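Local coordinates for peroxidase (Cellulomonas bogoriensis 69B4 = DSM 16987, PDB 6QZO), which is a haem b-containing dye-decolourising (DyP-type) peroxidase that uses hydrogen peroxide to oxidise its substrates, at the interface of chains A and B. Coordinates in Å, arbitrary orientation; residue numbers count along the deposited sequence, not the author numbering. Chains: chain A/B, Peroxidase.

Contact 1: the interface of chains A and B. Residues chain A 316, 318, 320-321; chain B 172, 175.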
ATOM      1  N   PRO A 316       9.700  -5.157  -5.680  1.00 24.22           N
ATOM      2  CA  PRO A 316      11.004  -5.771  -5.444  1.00 24.70           C
ATOM      3  C   PRO A 316      12.144  -5.125  -6.228  1.00 25.86           C
ATOM      4  O   PRO A 316      11.933  -4.595  -7.315  1.00 25.94           O
ATOM      5  CB  PRO A 316      10.786  -7.221  -5.908  1.00 24.55           C
ATOM      6  CG  PRO A 316       9.722  -7.084  -6.973  1.00 24.69           C
ATOM      7  CD  PRO A 316       8.784  -6.042  -6.411  1.00 24.63           C
ATOM      8  N   PRO A 318      15.664  -5.115  -8.645  1.00 32.12           N
ATOM      9  CA  PRO A 318      15.798  -5.773  -9.946  1.00 33.57           C
ATOM     10  C   PRO A 318      15.844  -7.306  -9.971  1.00 34.65           C
ATOM     11  O   PRO A 318      15.117  -7.817 -10.800  1.00 37.31           O
ATOM     12  CB  PRO A 318      17.100  -5.180 -10.499  1.00 34.00           C
ATOM     13  CG  PRO A 318      17.094  -3.763  -9.946  1.00 33.03           C
ATOM     14  CD  PRO A 318      16.486  -3.897  -8.565  1.00 32.07           C
ATOM     15  N   ARG A 320      14.913  -9.812  -7.889  1.00 34.14           N
ATOM     16  CA  ARG A 320      14.197 -10.571  -6.828  1.00 33.29           C
ATOM     17  C   ARG A 320      12.688 -10.620  -7.089  1.00 30.19           C
ATOM     18  O   ARG A 320      12.160  -9.714  -7.763  1.00 29.25           O
ATOM     19  CB  ARG A 320      14.480  -9.926  -5.470  1.00 36.09           C
ATOM     20  CG  ARG A 320      15.957  -9.711  -5.158  1.00 39.95           C
ATOM     21  CD  ARG A 320      16.289  -9.940  -3.690  1.00 42.51           C
ATOM     22  NE  ARG A 320      15.424  -9.104  -2.851  1.00 46.70           N
ATOM     23  CZ  ARG A 320      15.211  -9.243  -1.545  1.00 48.78           C
ATOM     24  NH1 ARG A 320      15.822 -10.187  -0.846  1.00 51.10           N
ATOM     25  NH2 ARG A 320      14.368  -8.424  -0.927  1.00 47.88           N
ATOM     26  N   ALA A 321      12.030 -11.648  -6.552  1.00 27.25           N
ATOM     27  CA  ALA A 321      10.565 -11.868  -6.631  1.00 25.71           C
ATOM     28  C   ALA A 321       9.829 -10.920  -5.675  1.00 23.28           C
ATOM     29  O   ALA A 321       8.775 -10.379  -6.056  1.00 23.35           O
ATOM     30  CB  ALA A 321      10.259 -13.314  -6.317  1.00 26.17           C
TER
ATOM     31  N   VAL B 172      10.310 -10.773 -12.733  1.00 18.07           N
ATOM     32  CA  VAL B 172       9.594  -9.477 -12.522  1.00 17.15           C
ATOM     33  C   VAL B 172      10.375  -8.366 -13.224  1.00 17.09           C
ATOM     34  O   VAL B 172      11.591  -8.321 -13.083  1.00 17.00           O
ATOM     35  CB  VAL B 172       9.390  -9.183 -11.031  1.00 16.77           C
ATOM     36  CG1 VAL B 172       8.850  -7.772 -10.798  1.00 16.36           C
ATOM     37  CG2 VAL B 172       8.469 -10.240 -10.403  1.00 16.92           C
ATOM     38  N   VAL B 175       6.500  -3.714 -10.774  1.00 17.69           N
ATOM     39  CA  VAL B 175       5.239  -3.858  -9.996  1.00 18.63           C
ATOM     40  C   VAL B 175       4.750  -2.455  -9.667  1.00 19.52           C
ATOM     41  O   VAL B 175       5.502  -1.696  -9.049  1.00 20.61           O
ATOM     42  CB  VAL B 175       5.442  -4.661  -8.705  1.00 18.82           C
ATOM     43  CG1 VAL B 175       4.115  -4.915  -8.006  1.00 18.79           C
ATOM     44  CG2 VAL B 175       6.175  -5.964  -8.954  1.00 18.88           C
TER
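The pyrrolidine ring of A:Pro316 meets two valines of chain B along its CG–CD rim. B:Val172 comes obliquely from one face, its CG1 methyl lying 4.0 Å from CG of A:Pro316, the ring carbon that puckers towards it. B:Val175 sits nearer the ring plane, at the CD corner, where its CG2 is 3.6 Å from CD of A:Pro316. Both valine side chains cross the proline at about a right angle. The neighbouring CB–CG edge of the ring is lined from within chain A: the backbone O of A:Arg320 lies 3.4 Å from CB of A:Pro316, and the backbone O of A:Ala321 is 3.5 Å from its CG, on the other side of the ring plane.

The valines use different branches. In B:Val172 the touching CG1 stands anti to the backbone N (chi1 172°), while CG2 turns towards the backbone of A:Ala321 at longer range. B:Val175 has nearly the same rotation, yet it is CG2, anti to the carbonyl carbon, that reaches the proline. CG1 of B:Val172 and CG2 of B:Val175 are themselves 3.7 Å apart, forming a small apolar saddle under the ring rim. B:Val172 gives up 46 Å² and A:Pro316 30 Å², and this pairing carries most of the patch.

A:Pro318, A:Arg320 and A:Ala321 add looser cover, mainly by backbone. Their carbonyl groups border B:Val172, and the guanidinium of A:Arg320 points away from the valines. Among these residues the contact is made by carbon against carbon, a proline corner against branched side chains.

The chain A residues belong to the loop joining strand 310-314 to strand 323-332, in the C-terminal family region. They pack on strand 170-179 of chain B, in the N-terminal family region, so the patch brings unlike halves of two copies together, with a twin where the chains exchange roles.

Contact 2: the interface of chains A and B. Residues chain A 47, 150, 182-183; chain B 47, 150, 152, 182-183.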
ATOM      1  N   PHE A  47      -3.900   0.215   8.190  1.00 18.07           N
ATOM      2  CA  PHE A  47      -2.726   0.808   7.492  1.00 17.95           C
ATOM      3  C   PHE A  47      -1.911   1.724   8.404  1.00 17.68           C
ATOM      4  O   PHE A  47      -2.473   2.304   9.364  1.00 18.23           O
ATOM      5  CB  PHE A  47      -3.180   1.532   6.228  1.00 18.52           C
ATOM      6  CG  PHE A  47      -4.077   0.666   5.387  1.00 19.23           C
ATOM      7  CD1 PHE A  47      -3.592  -0.513   4.838  1.00 19.79           C
ATOM      8  CD2 PHE A  47      -5.414   0.972   5.225  1.00 19.76           C
ATOM      9  CE1 PHE A  47      -4.423  -1.348   4.104  1.00 20.13           C
ATOM     10  CE2 PHE A  47      -6.240   0.142   4.477  1.00 20.60           C
ATOM     11  CZ  PHE A  47      -5.745  -1.021   3.924  1.00 20.18           C
ATOM     12  N   ASP A 150      -7.768   3.157   8.715  1.00 16.70           N
ATOM     13  CA  ASP A 150      -8.460   2.006   8.085  1.00 17.04           C
ATOM     14  C   ASP A 150      -8.713   2.288   6.603  1.00 17.36           C
ATOM     15  O   ASP A 150      -9.459   1.500   5.995  1.00 18.14           O
ATOM     16  CB  ASP A 150      -9.775   1.701   8.809  1.00 17.39           C
ATOM     17  CG  ASP A 150      -9.615   0.778   9.990  1.00 17.32           C
ATOM     18  OD1 ASP A 150      -8.655  -0.035   9.967  1.00 16.84           O
ATOM     19  OD2 ASP A 150     -10.445   0.875  10.917  1.00 17.92           O
ATOM     20  N   SER A 182      -7.965  -5.651   5.875  1.00 21.60           N
ATOM     21  CA  SER A 182      -8.836  -4.472   5.679  1.00 21.83           C
ATOM     22  C   SER A 182      -9.908  -4.433   6.762  1.00 22.82           C
ATOM     23  O   SER A 182     -10.178  -5.433   7.423  1.00 23.43           O
ATOM     24  CB  SER A 182      -9.407  -4.498   4.293  1.00 21.90           C
ATOM     25  OG  SER A 182      -8.363  -4.271   3.343  1.00 20.87           O
ATOM     26  N   PRO A 183     -10.545  -3.271   7.010  1.00 23.78           N
ATOM     27  CA  PRO A 183     -11.652  -3.214   7.972  1.00 24.51           C
ATOM     28  C   PRO A 183     -12.768  -4.189   7.591  1.00 25.56           C
ATOM     29  O   PRO A 183     -13.085  -4.278   6.421  1.00 26.74           O
ATOM     30  CB  PRO A 183     -12.128  -1.758   7.897  1.00 24.41           C
ATOM     31  CG  PRO A 183     -11.618  -1.291   6.561  1.00 23.88           C
ATOM     32  CD  PRO A 183     -10.269  -1.965   6.399  1.00 23.03           C
TER
ATOM     33  N   PHE B  47      -7.779  -2.649  -3.891  1.00 16.48           N
ATOM     34  CA  PHE B  47      -6.312  -2.697  -4.156  1.00 16.00           C
ATOM     35  C   PHE B  47      -5.983  -3.388  -5.477  1.00 15.54           C
ATOM     36  O   PHE B  47      -6.761  -4.243  -5.932  1.00 15.35           O
ATOM     37  CB  PHE B  47      -5.584  -3.360  -2.982  1.00 16.04           C
ATOM     38  CG  PHE B  47      -5.994  -2.753  -1.669  1.00 16.37           C
ATOM     39  CD1 PHE B  47      -5.730  -1.422  -1.405  1.00 16.41           C
ATOM     40  CD2 PHE B  47      -6.726  -3.473  -0.749  1.00 16.77           C
ATOM     41  CE1 PHE B  47      -6.143  -0.835  -0.217  1.00 16.91           C
ATOM     42  CE2 PHE B  47      -7.133  -2.894   0.445  1.00 17.24           C
ATOM     43  CZ  PHE B  47      -6.849  -1.572   0.705  1.00 17.25           C
ATOM     44  N   ASP B 150      -9.763  -6.798  -2.257  1.00 17.73           N
ATOM     45  CA  ASP B 150     -10.267  -5.892  -1.192  1.00 18.14           C
ATOM     46  C   ASP B 150      -9.419  -6.032   0.073  1.00 18.69           C
ATOM     47  O   ASP B 150      -9.849  -5.469   1.105  1.00 19.25           O
ATOM     48  CB  ASP B 150     -11.738  -6.172  -0.896  1.00 18.28           C
ATOM     49  CG  ASP B 150     -12.686  -5.414  -1.798  1.00 18.19           C
ATOM     50  OD1 ASP B 150     -12.284  -4.314  -2.261  1.00 17.95           O
ATOM     51  OD2 ASP B 150     -13.811  -5.925  -2.025  1.00 18.73           O
ATOM     52  N   ARG B 152      -5.032  -6.392   1.391  1.00 20.20           N
ATOM     53  CA  ARG B 152      -3.620  -6.198   0.990  1.00 20.40           C
ATOM     54  C   ARG B 152      -2.794  -7.455   1.286  1.00 19.80           C
ATOM     55  O   ARG B 152      -1.816  -7.700   0.566  1.00 19.76           O
ATOM     56  CB  ARG B 152      -3.070  -4.976   1.721  1.00 21.68           C
ATOM     57  CG  ARG B 152      -1.744  -4.493   1.192  1.00 22.87           C
ATOM     58  CD  ARG B 152      -1.763  -3.992  -0.221  1.00 23.91           C
ATOM     59  NE  ARG B 152      -0.370  -3.621  -0.426  1.00 25.41           N
ATOM     60  CZ  ARG B 152       0.606  -4.429  -0.886  1.00 26.39           C
ATOM     61  NH1 ARG B 152       1.848  -3.961  -0.947  1.00 25.93           N
ATOM     62  NH2 ARG B 152       0.367  -5.687  -1.265  1.00 26.89           N
ATOM     63  N   SER B 182     -11.237   1.695   1.172  1.00 25.21           N
ATOM     64  CA  SER B 182     -11.329   0.316   1.701  1.00 25.11           C
ATOM     65  C   SER B 182     -12.749  -0.215   1.500  1.00 25.45           C
ATOM     66  O   SER B 182     -13.689   0.546   1.290  1.00 25.40           O
ATOM     67  CB  SER B 182     -10.905   0.286   3.143  1.00 25.08           C
ATOM     68  OG  SER B 182      -9.520   0.552   3.230  1.00 24.56           O
ATOM     69  N   PRO B 183     -12.960  -1.547   1.549  1.00 25.79           N
ATOM     70  CA  PRO B 183     -14.320  -2.081   1.515  1.00 26.73           C
ATOM     71  C   PRO B 183     -15.164  -1.523   2.670  1.00 27.83           C
ATOM     72  O   PRO B 183     -14.660  -1.412   3.770  1.00 27.24           O
ATOM     73  CB  PRO B 183     -14.103  -3.588   1.642  1.00 26.70           C
ATOM     74  CG  PRO B 183     -12.748  -3.715   2.301  1.00 26.23           C
ATOM     75  CD  PRO B 183     -11.936  -2.602   1.681  1.00 25.67           C
TER
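The para carbons of A:Phe47 and B:Phe47 touch at the two-fold axis, the CZ of one ring 3.4 Å from the CZ of the other, the ring axes meeting at an open angle. The side chains come from opposite directions with their planes steeply inclined, about 71° apart, so the faces do not stack.

Each ring also receives a serine from the opposite chain. The hydroxyl OG of A:Ser182 lies in the plane of B:Phe47, at its edge, 3.4 Å from CE2. The same hydroxyl donates a hydrogen bond to the backbone O of B:Asp150 at 2.9 Å, and its twin, OG of B:Ser182, bonds the backbone O of A:Asp150 at the same 2.9 Å. These donors stand 23–24° off the carbonyl plane. With chi1 of -69°, OG of A:Ser182 is anti to its own carbonyl carbon, a rotation that carries it across to the B:Asp150 carbonyl. CG of A:Pro183 packs on CB of B:Ser182 at 3.8 Å, beside the hydrogen-bonded carbonyl.

Replacing A:Phe47 with an alanine would probably leave the B:Phe47 ring without its para-carbon partner and open a gap beside B:Ser182.

The site joins an apolar centre to a reciprocal pair of serine–carbonyl bonds, closing the middle of this two-fold interface, which may represent a dimer of the peroxidase.

The C-alpha centres of contact 1 and contact 2 lie about 24 Å apart on one two-fold interface. They share no residue, but in chain B strand 170-179, used in contact 1, leads within a few residues to the serine–proline segment of contact 2. Contact 2 straddles the symmetry axis and pairs like with like, whereas contact 1 lies off it and recurs with the chains exchanged. The aromatic and hydrogen-bonded centre is thus flanked by proline–valine contacts, a spread that probably steadies the pair against rocking.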